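Eukaryotic translation initiation factor 2D (Homo sapiens, PDB 5OA9) delivers initiator tRNA to the P-site of the 40S ribosomal subunit without GTP, once the start codon is already in place there. Local coordinates at residues 127-132 with 170-175. Sequence-based numbering, arbitrary orientation.
Sequences KVTVVR and VQIQGN
Thr129 and Ile172 pair through both backbone N and O atoms, joining two antiparallel strands of the mixed sheet of the α/β SUI1 domain, where 126-132 lies between 168-173 and 115-122. The segment axes run at 156° to each other. Four backbone bonds define the register: Thr129 N to Ile172 O and Ile172 N to Thr129 O are each 2.8 Å, and Val131 and Val170 repeat the reciprocal pattern. Val128 with Gln173 and Val130 with Gln171 form the intervening non-hydrogen-bonded pairs.

Where strand 168-173 ends, the bonding changes. Gly174 N still reaches Lys127 O, but its N-H points at the oxygen at only 138° and the donor is tilted well out of the carbonyl plane. The Gly174 carbonyl is taken by a side chain instead: Thr129 OG1 donates to Gly174 O at 2.7 Å. With chi1 at -57°, OG1 sits beside its own backbone N, on the side facing the turn. Gln176 N also bonds to this hydroxyl, which thus ties the start of the turn to the central strand.

Van der Waals contacts separate by face. On the face of Thr129, Val131, Val170 and Ile172, where helix 141-152 packs on Val170 and Ile172, Ile172 CD1 swings across to Val131 CG2 (3.9 Å) and Thr129 CG2 (4.0 Å). On the other face, Val128 CG1 meets Gln171 CB at 4.0 Å, while Gln173, whose chain bends at chi2, brings its OE1 to 4.0 Å from Val128 CG2.

Within the turn, at Asn175, one water accepts from both Lys127 NZ and Asn175 ND2, the latter at 3.1 Å.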
ATOM      1  N   LYS A 127       2.150  28.751  15.623  1.00 62.53           N
ATOM      2  CA  LYS A 127       2.359  27.550  14.832  1.00 49.31           C
ATOM      3  C   LYS A 127       1.094  27.087  14.112  1.00 45.19           C
ATOM      4  O   LYS A 127      -0.025  27.465  14.467  1.00 51.64           O
ATOM      5  CB  LYS A 127       2.894  26.415  15.707  1.00 61.55           C
ATOM      6  CG  LYS A 127       4.314  26.633  16.201  1.00 67.32           C
ATOM      7  CD  LYS A 127       4.901  25.347  16.750  1.00 68.19           C
ATOM      8  CE  LYS A 127       6.321  25.549  17.252  1.00 70.24           C
ATOM      9  NZ  LYS A 127       6.357  26.223  18.572  1.00 79.72           N
ATOM     10  N   VAL A 128       1.298  26.271  13.090  1.00 42.92           N
ATOM     11  CA  VAL A 128       0.202  25.651  12.361  1.00 41.77           C
ATOM     12  C   VAL A 128       0.536  24.180  12.219  1.00 47.55           C
ATOM     13  O   VAL A 128       1.672  23.831  11.914  1.00 52.43           O
ATOM     14  CB  VAL A 128      -0.016  26.287  10.971  1.00 49.68           C
ATOM     15  CG1 VAL A 128      -1.044  25.479  10.176  1.00 43.39           C
ATOM     16  CG2 VAL A 128      -0.454  27.742  11.106  1.00 55.97           C
ATOM     17  N   THR A 129      -0.444  23.320  12.475  1.00 39.25           N
ATOM     18  CA  THR A 129      -0.257  21.880  12.358  1.00 36.75           C
ATOM     19  C   THR A 129      -0.701  21.461  10.966  1.00 39.49           C
ATOM     20  O   THR A 129      -1.790  21.846  10.530  1.00 37.15           O
ATOM     21  CB  THR A 129      -1.046  21.134  13.457  1.00 37.62           C
ATOM     22  OG1 THR A 129      -0.634  21.618  14.749  1.00 40.32           O
ATOM     23  CG2 THR A 129      -0.816  19.616  13.363  1.00 38.78           C
ATOM     24  N   VAL A 130       0.153  20.724  10.252  1.00 35.08           N
ATOM     25  CA  VAL A 130      -0.130  20.325   8.869  1.00 37.12           C
ATOM     26  C   VAL A 130      -0.151  18.805   8.732  1.00 41.22           C
ATOM     27  O   VAL A 130       0.778  18.110   9.160  1.00 36.28           O
ATOM     28  CB  VAL A 130       0.910  20.922   7.884  1.00 37.36           C
ATOM     29  CG1 VAL A 130       0.654  20.452   6.450  1.00 37.78           C
ATOM     30  CG2 VAL A 130       0.913  22.446   7.959  1.00 41.25           C
ATOM     31  N   VAL A 131      -1.216  18.289   8.130  1.00 35.98           N
ATOM     32  CA  VAL A 131      -1.427  16.850   8.053  1.00 36.93           C
ATOM     33  C   VAL A 131      -1.567  16.383   6.610  1.00 42.82           C
ATOM     34  O   VAL A 131      -2.505  16.784   5.911  1.00 37.02           O
ATOM     35  CB  VAL A 131      -2.685  16.429   8.845  1.00 36.41           C
ATOM     36  CG1 VAL A 131      -2.755  14.911   8.945  1.00 37.55           C
ATOM     37  CG2 VAL A 131      -2.678  17.061  10.232  1.00 34.80           C
ATOM     38  N   ARG A 132      -0.650  15.522   6.172  1.00 34.14           N
ATOM     39  CA  ARG A 132      -0.605  15.092   4.779  1.00 31.93           C
ATOM     40  C   ARG A 132      -0.790  13.585   4.596  1.00 37.64           C
ATOM     41  O   ARG A 132      -0.594  12.808   5.531  1.00 37.94           O
ATOM     42  CB  ARG A 132       0.715  15.525   4.137  1.00 39.40           C
ATOM     43  CG  ARG A 132       0.857  17.032   4.006  1.00 42.18           C
ATOM     44  CD  ARG A 132       2.251  17.450   3.564  1.00 42.33           C
ATOM     45  NE  ARG A 132       2.313  18.892   3.356  1.00 40.83           N
ATOM     46  CZ  ARG A 132       3.425  19.616   3.408  1.00 50.46           C
ATOM     47  NH1 ARG A 132       4.590  19.040   3.678  1.00 50.87           N
ATOM     48  NH2 ARG A 132       3.371  20.926   3.204  1.00 45.22           N
ATOM     49  N   VAL A 170      -4.542  19.015   5.549  1.00 36.37           N
ATOM     50  CA  VAL A 170      -5.354  19.680   6.554  1.00 35.62           C
ATOM     51  C   VAL A 170      -4.437  20.577   7.374  1.00 34.21           C
ATOM     52  O   VAL A 170      -3.348  20.148   7.787  1.00 38.21           O
ATOM     53  CB  VAL A 170      -6.074  18.665   7.470  1.00 37.29           C
ATOM     54  CG1 VAL A 170      -6.740  19.369   8.658  1.00 37.43           C
ATOM     55  CG2 VAL A 170      -7.086  17.855   6.667  1.00 36.11           C
ATOM     56  N   GLN A 171      -4.859  21.817   7.578  1.00 35.24           N
ATOM     57  CA  GLN A 171      -4.127  22.747   8.432  1.00 40.80           C
ATOM     58  C   GLN A 171      -4.960  23.119   9.641  1.00 42.40           C
ATOM     59  O   GLN A 171      -6.128  23.488   9.512  1.00 42.51           O
ATOM     60  CB  GLN A 171      -3.742  24.002   7.654  1.00 39.87           C
ATOM     61  CG  GLN A 171      -2.885  23.699   6.445  1.00 47.75           C
ATOM     62  CD  GLN A 171      -2.570  24.926   5.622  1.00 55.91           C
ATOM     63  OE1 GLN A 171      -2.157  24.817   4.472  1.00 51.66           O
ATOM     64  NE2 GLN A 171      -2.763  26.104   6.207  1.00 62.81           N
ATOM     65  N   ILE A 172      -4.360  23.020  10.823  1.00 42.89           N
ATOM     66  CA  ILE A 172      -5.029  23.451  12.043  1.00 39.13           C
ATOM     67  C   ILE A 172      -4.200  24.525  12.737  1.00 40.80           C
ATOM     68  O   ILE A 172      -2.984  24.374  12.898  1.00 39.50           O
ATOM     69  CB  ILE A 172      -5.268  22.273  13.007  1.00 38.26           C
ATOM     70  CG1 ILE A 172      -5.726  21.022  12.246  1.00 34.78           C
ATOM     71  CG2 ILE A 172      -6.273  22.666  14.077  1.00 38.48           C
ATOM     72  CD1 ILE A 172      -4.598  20.005  11.975  1.00 39.13           C
ATOM     73  N   GLN A 173      -4.850  25.621  13.121  1.00 39.84           N
ATOM     74  CA  GLN A 173      -4.168  26.683  13.852  1.00 44.52           C
ATOM     75  C   GLN A 173      -3.640  26.144  15.173  1.00 46.69           C
ATOM     76  O   GLN A 173      -4.330  25.391  15.860  1.00 46.98           O
ATOM     77  CB  GLN A 173      -5.106  27.867  14.100  1.00 49.73           C
ATOM     78  CG  GLN A 173      -5.527  28.609  12.836  1.00 73.39           C
ATOM     79  CD  GLN A 173      -4.350  29.207  12.085  1.00 77.73           C
ATOM     80  OE1 GLN A 173      -3.446  29.788  12.684  1.00 72.33           O
ATOM     81  NE2 GLN A 173      -4.354  29.061  10.765  1.00 83.21           N
ATOM     82  N   GLY A 174      -2.414  26.520  15.518  1.00 45.65           N
ATOM     83  CA  GLY A 174      -1.815  26.094  16.772  1.00 42.70           C
ATOM     84  C   GLY A 174      -1.083  24.763  16.687  1.00 44.12           C
ATOM     85  O   GLY A 174      -0.997  24.141  15.624  1.00 43.84           O
ATOM     86  N   ASN A 175      -0.545  24.333  17.826  1.00 40.75           N
ATOM     87  CA  ASN A 175       0.196  23.078  17.936  1.00 40.77           C
ATOM     88  C   ASN A 175      -0.737  21.959  18.388  1.00 39.64           C
ATOM     89  O   ASN A 175      -1.023  21.846  19.582  1.00 41.24           O
ATOM     90  CB  ASN A 175       1.349  23.258  18.933  1.00 41.96           C
ATOM     91  CG  ASN A 175       2.297  22.078  18.976  1.00 42.33           C
ATOM     92  OD1 ASN A 175       1.957  20.962  18.586  1.00 44.32           O
ATOM     93  ND2 ASN A 175       3.504  22.323  19.483  1.00 42.46           N
TER
HETATM   94  O   HOH W   1       3.988  25.178  20.571  1.00 43.16           O